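Putative NAD(P)H-flavin oxidoreductase (Streptococcus pyogenes serotype M1, PDB 2HAY) binds flavin mononucleotide and probably acts as an NAD(P)H-dependent flavin oxidoreductase or quinone reductase of the nitroreductase type. Local coordinates at residues A15-R19 with M156-L161; R23-K29 with Y77-S83. Where two conformers were deposited one is given. Residues are numbered along the deposited sequence.

Contact 1 of 2, residues A15-R19 with M156-L161; sequences ALHFR and MMTAAL. With FMN (flavin mononucleotide), chain I.
The phosphate end of the FMN site in this dimeric nitroreductase-family fold takes one of its residues, Arg19, from this contact, where the last turn of helix 6-18 packs against the end of helix 137-162. The helices meet at two alanines: Ala15 and Ala160 have their CA atoms 5.2 Å apart, with Ala15 CB 4.0 Å and Ala15 O 3.8 Å from Ala160 CB. Small methyl side chains on both helices allow this close approach. Longer apolar groups surround it. Ala15 CB meets SE of selenomethionine Met157 at 4.0 Å and Leu161 CD2 at 3.9 Å. Met157 has two conformers; the one described (chi1 t, chi2 p) brings its CE to a tight 3.3 Å from Leu16 CD2. Phe18, with chi1 t, lays CD1 3.9 Å from Ala160 O at the margin.

Arg19 N still bonds to Ala15 O (3.1 Å), but Arg19 itself leaves helical geometry (phi/psi -57/121). Its CB lies 4.3 Å from Ala160 CB and its CD 4.4 Å from SE of selenomethionine Met156; chi1 t, chi2 between wells (-148°) and chi3 p then carry the guanidinium to the cofactor. Arg19 NH1 donates to FMN O2P at 2.9 Å; Arg19 NH2 donates to FMN O2P at 3.1 Å and FMN O3P at 3.2 Å, and also to Leu44 O of the second subunit. Arg213, close by, bonds to FMN too, and the negative phosphate offsets the repulsion between the two arginines. The chemistry thus divides along Arg19: methylenes join an apolar helix interface, while the charged end balances the phosphate.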
ATOM      1  N   ALA B  15       0.399 -14.211  12.676  1.00 25.85           N
ATOM      2  CA  ALA B  15       0.536 -12.763  12.503  1.00 27.21           C
ATOM      3  C   ALA B  15      -0.667 -12.124  11.795  1.00 28.05           C
ATOM      4  O   ALA B  15      -1.115 -11.053  12.186  1.00 28.19           O
ATOM      5  CB  ALA B  15       1.815 -12.417  11.784  1.00 25.59           C
ATOM      6  N   LEU B  16      -1.196 -12.807  10.786  1.00 29.94           N
ATOM      7  CA  LEU B  16      -2.383 -12.334  10.057  1.00 31.70           C
ATOM      8  C   LEU B  16      -3.605 -12.251  10.964  1.00 32.77           C
ATOM      9  O   LEU B  16      -4.392 -11.328  10.849  1.00 33.95           O
ATOM     10  CB  LEU B  16      -2.691 -13.241   8.855  1.00 31.47           C
ATOM     11  CG  LEU B  16      -1.677 -13.247   7.717  1.00 30.34           C
ATOM     12  CD1 LEU B  16      -2.107 -14.245   6.655  1.00 30.42           C
ATOM     13  CD2 LEU B  16      -1.576 -11.865   7.163  1.00 31.05           C
ATOM     14  N   HIS B  17      -3.761 -13.211  11.868  1.00 33.49           N
ATOM     15  CA  HIS B  17      -4.893 -13.181  12.763  1.00 34.39           C
ATOM     16  C   HIS B  17      -4.665 -12.354  14.034  1.00 33.92           C
ATOM     17  O   HIS B  17      -5.623 -11.850  14.613  1.00 34.82           O
ATOM     18  CB  HIS B  17      -5.401 -14.595  13.015  1.00 35.32           C
ATOM     19  CG  HIS B  17      -5.989 -15.230  11.784  1.00 39.90           C
ATOM     20  ND1 HIS B  17      -7.348 -15.277  11.542  1.00 44.29           N
ATOM     21  CD2 HIS B  17      -5.397 -15.809  10.708  1.00 41.88           C
ATOM     22  CE1 HIS B  17      -7.568 -15.876  10.383  1.00 45.00           C
ATOM     23  NE2 HIS B  17      -6.399 -16.204   9.855  1.00 44.29           N
ATOM     24  N   PHE B  18      -3.402 -12.175  14.430  1.00 33.36           N
ATOM     25  CA  PHE B  18      -3.024 -11.247  15.506  1.00 32.16           C
ATOM     26  C   PHE B  18      -3.321  -9.773  15.174  1.00 32.24           C
ATOM     27  O   PHE B  18      -3.918  -9.054  16.002  1.00 32.06           O
ATOM     28  CB  PHE B  18      -1.546 -11.400  15.890  1.00 31.33           C
ATOM     29  CG  PHE B  18      -1.090 -10.444  16.978  1.00 30.99           C
ATOM     30  CD1 PHE B  18      -0.273  -9.366  16.670  1.00 29.92           C
ATOM     31  CD2 PHE B  18      -1.488 -10.627  18.310  1.00 30.93           C
ATOM     32  CE1 PHE B  18       0.156  -8.490  17.648  1.00 30.09           C
ATOM     33  CE2 PHE B  18      -1.065  -9.741  19.309  1.00 29.55           C
ATOM     34  CZ  PHE B  18      -0.245  -8.673  18.980  1.00 29.83           C
ATOM     35  N   ARG B  19      -2.877  -9.317  14.000  1.00 31.08           N
ATOM     36  CA  ARG B  19      -3.062  -7.910  13.602  1.00 30.64           C
ATOM     37  C   ARG B  19      -4.521  -7.492  13.619  1.00 30.81           C
ATOM     38  O   ARG B  19      -5.366  -8.087  12.952  1.00 30.85           O
ATOM     39  CB  ARG B  19      -2.492  -7.614  12.219  1.00 30.39           C
ATOM     40  CG  ARG B  19      -2.318  -6.080  11.973  1.00 29.43           C
ATOM     41  CD  ARG B  19      -2.509  -5.642  10.535  1.00 25.04           C
ATOM     42  NE  ARG B  19      -3.752  -6.169   9.989  1.00 25.64           N
ATOM     43  CZ  ARG B  19      -4.962  -5.667  10.230  1.00 28.32           C
ATOM     44  NH1 ARG B  19      -5.100  -4.593  11.008  1.00 27.69           N
ATOM     45  NH2 ARG B  19      -6.043  -6.254   9.701  1.00 25.09           N
HETATM   46  N   MSE B 156       3.433  -2.860   9.237  1.00 26.29           N
HETATM   47  CA  MSE B 156       2.411  -3.537  10.023  1.00 27.17           C
HETATM   48  C   MSE B 156       2.600  -5.043  10.118  1.00 27.10           C
HETATM   49  O   MSE B 156       2.314  -5.608  11.163  1.00 27.84           O
HETATM   50  CB  MSE B 156       1.022  -3.242   9.480  1.00 26.34           C
HETATM   51  CG  MSE B 156       0.564  -1.789   9.754  1.00 28.86           C
HETATM   52 SE   MSE B 156      -1.326  -1.619   9.344  0.60 30.05          SE
HETATM   53  CE  MSE B 156      -1.181  -1.853   7.432  1.00 31.35           C
HETATM   54  N   MSE B 157       3.063  -5.679   9.037  0.50 27.21           N
HETATM   55  CA  MSE B 157       3.383  -7.116   9.058  0.50 27.33           C
HETATM   56  C   MSE B 157       4.600  -7.413   9.936  0.50 27.10           C
HETATM   57  O   MSE B 157       4.586  -8.354  10.746  0.50 27.25           O
HETATM   58  CB  MSE B 157       3.597  -7.680   7.641  0.50 27.26           C
HETATM   59  CG  MSE B 157       3.906  -9.187   7.624  0.50 26.37           C
HETATM   60 SE   MSE B 157       2.485 -10.260   8.444  0.32 28.79          SE
HETATM   61  CE  MSE B 157       1.254 -10.150   6.945  0.50 28.74           C
ATOM     62  N   THR B 158       5.645  -6.611   9.761  1.00 27.40           N
ATOM     63  CA  THR B 158       6.829  -6.666  10.614  1.00 26.62           C
ATOM     64  C   THR B 158       6.448  -6.476  12.088  1.00 26.13           C
ATOM     65  O   THR B 158       6.796  -7.306  12.896  1.00 25.88           O
ATOM     66  CB  THR B 158       7.872  -5.624  10.157  1.00 27.26           C
ATOM     67  OG1 THR B 158       8.182  -5.873   8.782  1.00 27.00           O
ATOM     68  CG2 THR B 158       9.171  -5.723  10.992  1.00 26.18           C
ATOM     69  N   ALA B 159       5.693  -5.415  12.420  1.00 25.66           N
ATOM     70  CA  ALA B 159       5.144  -5.258  13.769  1.00 25.14           C
ATOM     71  C   ALA B 159       4.377  -6.498  14.250  1.00 24.51           C
ATOM     72  O   ALA B 159       4.590  -6.955  15.352  1.00 24.87           O
ATOM     73  CB  ALA B 159       4.252  -3.994  13.864  1.00 24.00           C
ATOM     74  N   ALA B 160       3.506  -7.050  13.407  1.00 25.24           N
ATOM     75  CA  ALA B 160       2.680  -8.180  13.798  1.00 25.42           C
ATOM     76  C   ALA B 160       3.526  -9.411  14.158  1.00 25.98           C
ATOM     77  O   ALA B 160       3.280 -10.045  15.172  1.00 26.73           O
ATOM     78  CB  ALA B 160       1.682  -8.516  12.706  1.00 25.14           C
ATOM     79  N   LEU B 161       4.537  -9.701  13.335  1.00 25.63           N
ATOM     80  CA  LEU B 161       5.493 -10.792  13.554  1.00 25.51           C
ATOM     81  C   LEU B 161       6.300 -10.610  14.847  1.00 25.99           C
ATOM     82  O   LEU B 161       6.754 -11.580  15.461  1.00 25.66           O
ATOM     83  CB  LEU B 161       6.434 -10.924  12.354  1.00 24.86           C
ATOM     84  CG  LEU B 161       5.810 -11.505  11.096  1.00 24.96           C
ATOM     85  CD1 LEU B 161       6.617 -11.099   9.845  1.00 26.25           C
ATOM     86  CD2 LEU B 161       5.642 -13.041  11.145  1.00 22.44           C
TER
HETATM   87  N1  FMN I 701      -9.116   3.069  12.419  1.00 42.94           N
HETATM   88  C2  FMN I 701      -9.425   4.184  13.215  1.00 43.41           C
HETATM   89  O2  FMN I 701      -9.967   4.047  14.338  1.00 43.40           O
HETATM   90  N3  FMN I 701      -9.112   5.468  12.752  1.00 42.00           N
HETATM   91  C4  FMN I 701      -8.529   5.680  11.505  1.00 42.47           C
HETATM   92  O4  FMN I 701      -8.396   6.810  11.019  1.00 37.42           O
HETATM   93  C4A FMN I 701      -8.228   4.580  10.698  1.00 43.00           C
HETATM   94  N5  FMN I 701      -7.641   4.810   9.455  1.00 43.60           N
HETATM   95  C5A FMN I 701      -7.312   3.742   8.625  1.00 43.50           C
HETATM   96  C6  FMN I 701      -6.703   3.996   7.394  1.00 41.94           C
HETATM   97  C7  FMN I 701      -6.369   2.941   6.554  1.00 42.60           C
HETATM   98  C7M FMN I 701      -5.500   3.231   5.361  1.00 38.20           C
HETATM   99  C8  FMN I 701      -6.642   1.613   6.945  1.00 42.12           C
HETATM  100  C8M FMN I 701      -5.931   0.482   6.272  1.00 36.16           C
HETATM  101  C9  FMN I 701      -7.255   1.359   8.185  1.00 42.78           C
HETATM  102  C9A FMN I 701      -7.592   2.429   9.042  1.00 43.37           C
HETATM  103  N10 FMN I 701      -8.188   2.212  10.310  1.00 43.86           N
HETATM  104  C10 FMN I 701      -8.514   3.277  11.151  1.00 43.49           C
HETATM  105  C1' FMN I 701      -8.470   0.839  10.794  1.00 42.59           C
HETATM  106  C2' FMN I 701      -9.701   0.255  10.081  1.00 45.99           C
HETATM  107  O2' FMN I 701     -10.905   0.659  10.717  1.00 47.43           O
HETATM  108  C3' FMN I 701      -9.599  -1.276  10.093  1.00 44.96           C
HETATM  109  O3' FMN I 701      -8.403  -1.684   9.471  1.00 45.65           O
HETATM  110  C4' FMN I 701     -10.768  -2.004   9.440  1.00 44.21           C
HETATM  111  O4' FMN I 701     -11.957  -1.584  10.090  1.00 42.50           O
HETATM  112  C5' FMN I 701     -10.571  -3.531   9.526  1.00 44.37           C
HETATM  113  O5' FMN I 701     -10.458  -4.027  10.868  1.00 41.60           O
HETATM  114  P   FMN I 701      -9.125  -4.730  11.454  1.00 37.11           P
HETATM  115  O1P FMN I 701      -9.180  -4.696  12.955  1.00 38.51           O
HETATM  116  O2P FMN I 701      -7.896  -4.036  10.926  1.00 34.89           O
HETATM  117  O3P FMN I 701      -8.973  -6.146  11.039  1.00 40.31           O

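Contact 2 of 2, residues R23-K29 with Y77-S83; sequences RVYKEEK and YQLETAS
A single hydrogen bond joins the irregular loop 23-29, extended at 24-26, to the end of helix 76-81: Tyr25 N donates to Thr81 OG1 at 3.0 Å, nearly linear (171°). Thr81, with chi1 p, also gives its hydroxyl hydrogen to Tyr77 O (2.7 Å), so one small side chain accepts from the loop and donates to its own helix. Outside the two segments, Tyr25 OH hydrogen-bonds with Ser199 OG, and Ile30 N donates to Ser83 OG.

The register follows from CA-CA distances: Arg23 to Gln78 5.3 Å, Val24 to Tyr77 5.6 Å, Tyr25 to Thr81 5.1 Å, and Lys29 to Ser83 4.9 Å, this last pair beyond Ala82, the first residue after the helix.

Van der Waals contacts fill the rest. Tyr25 (chi1 m) sets CD1 3.7 Å from Ala82 CB and CE1 4.0 Å from Gln78 CG. Val24 CG2 rests 3.9 Å from Tyr77 CB, Arg23 NH2 lies 3.7 Å from Tyr77 CD1, and Ser83 OG 3.4 Å from Lys29 CA.

At the cofactor end the aliphatic part of Arg23 passes the amide of Gln78, with Arg23 CG 3.9 Å from Gln78 NE2; both residues touch FMN and form part of the flavin pocket of this nitroreductase-family fold.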
ATOM      1  N   ARG B  23      -6.845   0.769  18.966  1.00 30.61           N
ATOM      2  CA  ARG B  23      -7.030   2.184  19.318  1.00 31.95           C
ATOM      3  C   ARG B  23      -6.391   2.580  20.637  1.00 30.99           C
ATOM      4  O   ARG B  23      -5.853   3.688  20.756  1.00 31.21           O
ATOM      5  CB  ARG B  23      -8.507   2.571  19.329  1.00 31.70           C
ATOM      6  CG  ARG B  23      -9.203   2.391  17.967  1.00 34.51           C
ATOM      7  CD  ARG B  23     -10.659   2.904  17.975  1.00 34.99           C
ATOM      8  NE  ARG B  23     -11.255   2.869  19.319  1.00 41.88           N
ATOM      9  CZ  ARG B  23     -11.545   3.949  20.052  1.00 42.71           C
ATOM     10  NH1 ARG B  23     -12.067   3.797  21.274  1.00 43.79           N
ATOM     11  NH2 ARG B  23     -11.326   5.176  19.565  1.00 41.06           N
ATOM     12  N   VAL B  24      -6.450   1.690  21.622  1.00 30.40           N
ATOM     13  CA  VAL B  24      -5.930   1.985  22.957  1.00 30.36           C
ATOM     14  C   VAL B  24      -4.765   1.064  23.336  1.00 30.09           C
ATOM     15  O   VAL B  24      -4.896  -0.170  23.325  1.00 29.83           O
ATOM     16  CB  VAL B  24      -7.033   1.924  24.033  1.00 30.18           C
ATOM     17  CG1 VAL B  24      -6.499   2.459  25.356  1.00 31.11           C
ATOM     18  CG2 VAL B  24      -8.253   2.727  23.590  1.00 30.70           C
ATOM     19  N   TYR B  25      -3.630   1.691  23.651  1.00 29.73           N
ATOM     20  CA  TYR B  25      -2.396   0.983  23.967  1.00 29.30           C
ATOM     21  C   TYR B  25      -2.069   1.150  25.434  1.00 29.93           C
ATOM     22  O   TYR B  25      -2.480   2.126  26.072  1.00 28.98           O
ATOM     23  CB  TYR B  25      -1.223   1.511  23.129  1.00 29.77           C
ATOM     24  CG  TYR B  25      -1.475   1.445  21.641  1.00 29.18           C
ATOM     25  CD1 TYR B  25      -2.134   2.480  20.978  1.00 29.86           C
ATOM     26  CD2 TYR B  25      -1.095   0.318  20.902  1.00 28.42           C
ATOM     27  CE1 TYR B  25      -2.380   2.409  19.593  1.00 29.78           C
ATOM     28  CE2 TYR B  25      -1.329   0.243  19.545  1.00 29.24           C
ATOM     29  CZ  TYR B  25      -1.983   1.287  18.904  1.00 29.39           C
ATOM     30  OH  TYR B  25      -2.234   1.196  17.573  1.00 29.63           O
ATOM     31  N   LYS B  26      -1.327   0.188  25.969  1.00 30.33           N
ATOM     32  CA  LYS B  26      -0.761   0.359  27.282  1.00 31.14           C
ATOM     33  C   LYS B  26       0.529   1.166  27.212  1.00 31.51           C
ATOM     34  O   LYS B  26       0.953   1.590  26.138  1.00 29.86           O
ATOM     35  CB  LYS B  26      -0.593  -0.969  28.015  1.00 31.51           C
ATOM     36  CG  LYS B  26       0.146  -2.033  27.328  1.00 31.38           C
ATOM     37  CD  LYS B  26      -0.310  -3.333  27.935  1.00 34.44           C
ATOM     38  CE  LYS B  26       0.767  -4.399  27.865  1.00 36.64           C
ATOM     39  NZ  LYS B  26       0.387  -5.633  28.637  1.00 38.06           N
ATOM     40  N   GLU B  27       1.121   1.402  28.378  1.00 32.19           N
ATOM     41  CA  GLU B  27       2.219   2.338  28.522  1.00 33.75           C
ATOM     42  C   GLU B  27       3.567   1.796  28.037  1.00 33.88           C
ATOM     43  O   GLU B  27       4.473   2.566  27.725  1.00 34.53           O
ATOM     44  CB  GLU B  27       2.297   2.818  29.970  1.00 33.90           C
ATOM     45  CG  GLU B  27       2.771   4.245  30.089  1.00 37.86           C
ATOM     46  CD  GLU B  27       2.482   4.867  31.445  1.00 42.26           C
ATOM     47  OE1 GLU B  27       2.851   6.040  31.623  1.00 45.61           O
ATOM     48  OE2 GLU B  27       1.895   4.200  32.332  1.00 44.59           O
ATOM     49  N   GLU B  28       3.636   0.466  28.045  0.70 34.48           N
ATOM     50  CA  GLU B  28       4.751  -0.334  27.545  0.70 34.81           C
ATOM     51  C   GLU B  28       5.260   0.106  26.159  0.70 33.90           C
ATOM     52  O   GLU B  28       4.530   0.120  25.153  0.70 34.14           O
ATOM     53  CB  GLU B  28       4.393  -1.833  27.563  0.70 34.84           C
ATOM     54  CG  GLU B  28       4.676  -2.560  28.914  0.70 36.73           C
ATOM     55  CD  GLU B  28       3.611  -2.357  30.024  0.70 39.88           C
ATOM     56  OE1 GLU B  28       3.386  -3.317  30.804  0.70 41.91           O
ATOM     57  OE2 GLU B  28       3.021  -1.258  30.155  0.70 40.44           O
ATOM     58  N   LYS B  29       6.547   0.448  26.131  0.50 32.92           N
ATOM     59  CA  LYS B  29       7.200   0.985  24.943  0.50 32.52           C
ATOM     60  C   LYS B  29       7.895  -0.068  24.088  0.50 31.71           C
ATOM     61  O   LYS B  29       8.297  -1.125  24.582  0.50 31.71           O
ATOM     62  CB  LYS B  29       8.205   2.083  25.320  0.50 32.88           C
ATOM     63  CG  LYS B  29       7.581   3.303  25.979  0.50 33.08           C
ATOM     64  CD  LYS B  29       7.935   3.394  27.451  0.50 34.43           C
ATOM     65  CE  LYS B  29       9.281   4.098  27.653  0.50 35.03           C
ATOM     66  NZ  LYS B  29       9.356   4.788  28.956  0.50 33.02           N
ATOM     67  N   TYR B  77      -7.296   8.290  20.723  1.00 28.81           N
ATOM     68  CA  TYR B  77      -6.699   7.439  21.741  1.00 28.09           C
ATOM     69  C   TYR B  77      -5.325   6.941  21.305  1.00 27.87           C
ATOM     70  O   TYR B  77      -4.453   6.717  22.135  1.00 28.11           O
ATOM     71  CB  TYR B  77      -7.652   6.316  22.122  1.00 28.15           C
ATOM     72  CG  TYR B  77      -8.790   6.843  22.946  1.00 27.93           C
ATOM     73  CD1 TYR B  77      -9.981   7.235  22.351  1.00 28.24           C
ATOM     74  CD2 TYR B  77      -8.657   6.993  24.322  1.00 28.13           C
ATOM     75  CE1 TYR B  77     -11.034   7.748  23.107  1.00 27.94           C
ATOM     76  CE2 TYR B  77      -9.714   7.499  25.104  1.00 29.69           C
ATOM     77  CZ  TYR B  77     -10.893   7.881  24.482  1.00 29.36           C
ATOM     78  OH  TYR B  77     -11.924   8.385  25.233  1.00 29.79           O
ATOM     79  N   GLN B  78      -5.111   6.841  19.998  1.00 27.25           N
ATOM     80  CA  GLN B  78      -3.813   6.403  19.479  1.00 27.49           C
ATOM     81  C   GLN B  78      -2.698   7.412  19.798  1.00 28.44           C
ATOM     82  O   GLN B  78      -1.656   7.031  20.325  1.00 27.99           O
ATOM     83  CB  GLN B  78      -3.903   6.093  17.985  1.00 26.60           C
ATOM     84  CG  GLN B  78      -4.805   4.919  17.657  1.00 26.31           C
ATOM     85  CD  GLN B  78      -6.208   5.332  17.237  1.00 27.96           C
ATOM     86  OE1 GLN B  78      -6.855   6.185  17.870  1.00 27.11           O
ATOM     87  NE2 GLN B  78      -6.689   4.729  16.150  1.00 30.17           N
ATOM     88  N   LEU B  79      -2.939   8.700  19.495  1.00 29.38           N
ATOM     89  CA  LEU B  79      -2.052   9.792  19.908  1.00 30.14           C
ATOM     90  C   LEU B  79      -1.853   9.865  21.438  1.00 30.98           C
ATOM     91  O   LEU B  79      -0.749  10.172  21.904  1.00 31.73           O
ATOM     92  CB  LEU B  79      -2.578  11.129  19.379  1.00 30.24           C
ATOM     93  CG  LEU B  79      -2.482  11.438  17.879  1.00 30.67           C
ATOM     94  CD1 LEU B  79      -3.346  12.644  17.545  1.00 32.14           C
ATOM     95  CD2 LEU B  79      -1.041  11.690  17.428  1.00 29.00           C
ATOM     96  N   GLU B  80      -2.900   9.584  22.218  1.00 30.92           N
ATOM     97  CA  GLU B  80      -2.774   9.555  23.669  1.00 31.40           C
ATOM     98  C   GLU B  80      -1.856   8.447  24.186  1.00 31.10           C
ATOM     99  O   GLU B  80      -1.049   8.683  25.094  1.00 31.65           O
ATOM    100  CB  GLU B  80      -4.127   9.350  24.350  1.00 31.89           C
ATOM    101  CG  GLU B  80      -4.991  10.558  24.480  1.00 35.30           C
ATOM    102  CD  GLU B  80      -4.574  11.518  25.592  1.00 38.16           C
ATOM    103  OE1 GLU B  80      -3.872  11.125  26.567  1.00 38.55           O
ATOM    104  OE2 GLU B  80      -4.988  12.685  25.474  1.00 39.99           O
ATOM    105  N   THR B  81      -2.005   7.236  23.646  1.00 29.63           N
ATOM    106  CA  THR B  81      -1.544   6.036  24.357  1.00 28.12           C
ATOM    107  C   THR B  81      -0.480   5.213  23.636  1.00 28.17           C
ATOM    108  O   THR B  81       0.185   4.370  24.260  1.00 27.22           O
ATOM    109  CB  THR B  81      -2.731   5.106  24.708  1.00 28.37           C
ATOM    110  OG1 THR B  81      -3.378   4.686  23.514  1.00 27.37           O
ATOM    111  CG2 THR B  81      -3.760   5.824  25.616  1.00 27.20           C
ATOM    112  N   ALA B  82      -0.301   5.457  22.337  1.00 27.03           N
ATOM    113  CA  ALA B  82       0.604   4.632  21.540  1.00 27.43           C
ATOM    114  C   ALA B  82       2.037   4.824  22.000  1.00 27.51           C
ATOM    115  O   ALA B  82       2.403   5.888  22.473  1.00 26.84           O
ATOM    116  CB  ALA B  82       0.466   4.945  20.044  1.00 27.54           C
ATOM    117  N   SER B  83       2.829   3.764  21.915  1.00 27.80           N
ATOM    118  CA  SER B  83       4.255   3.842  22.204  1.00 27.84           C
ATOM    119  C   SER B  83       4.985   4.738  21.181  1.00 28.44           C
ATOM    120  O   SER B  83       5.733   5.642  21.553  1.00 28.16           O
ATOM    121  CB  SER B  83       4.835   2.438  22.186  1.00 27.11           C
ATOM    122  OG  SER B  83       6.227   2.495  22.091  1.00 28.25           O
TER

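Contact 1 is buried between two helices and borders the second subunit, whereas contact 2 lies nearer the surface, between a loop and a short helix, and neither of its segments touches another protein chain. They share no helix, yet 15-19 and 23-29 are near neighbours in sequence, so the chain runs from one to the other along the cofactor; their centres are about 17 Å apart. Contact 1 relies on small and apolar residues across its interface and directs the charged end of Arg19 mainly to the FMN phosphate and also to the second subunit. Contact 2 covers more area with mixed chemistry and a backbone-to-threonine bond. Along the chain, contact 2 is nested within the loop that contact 1 closes.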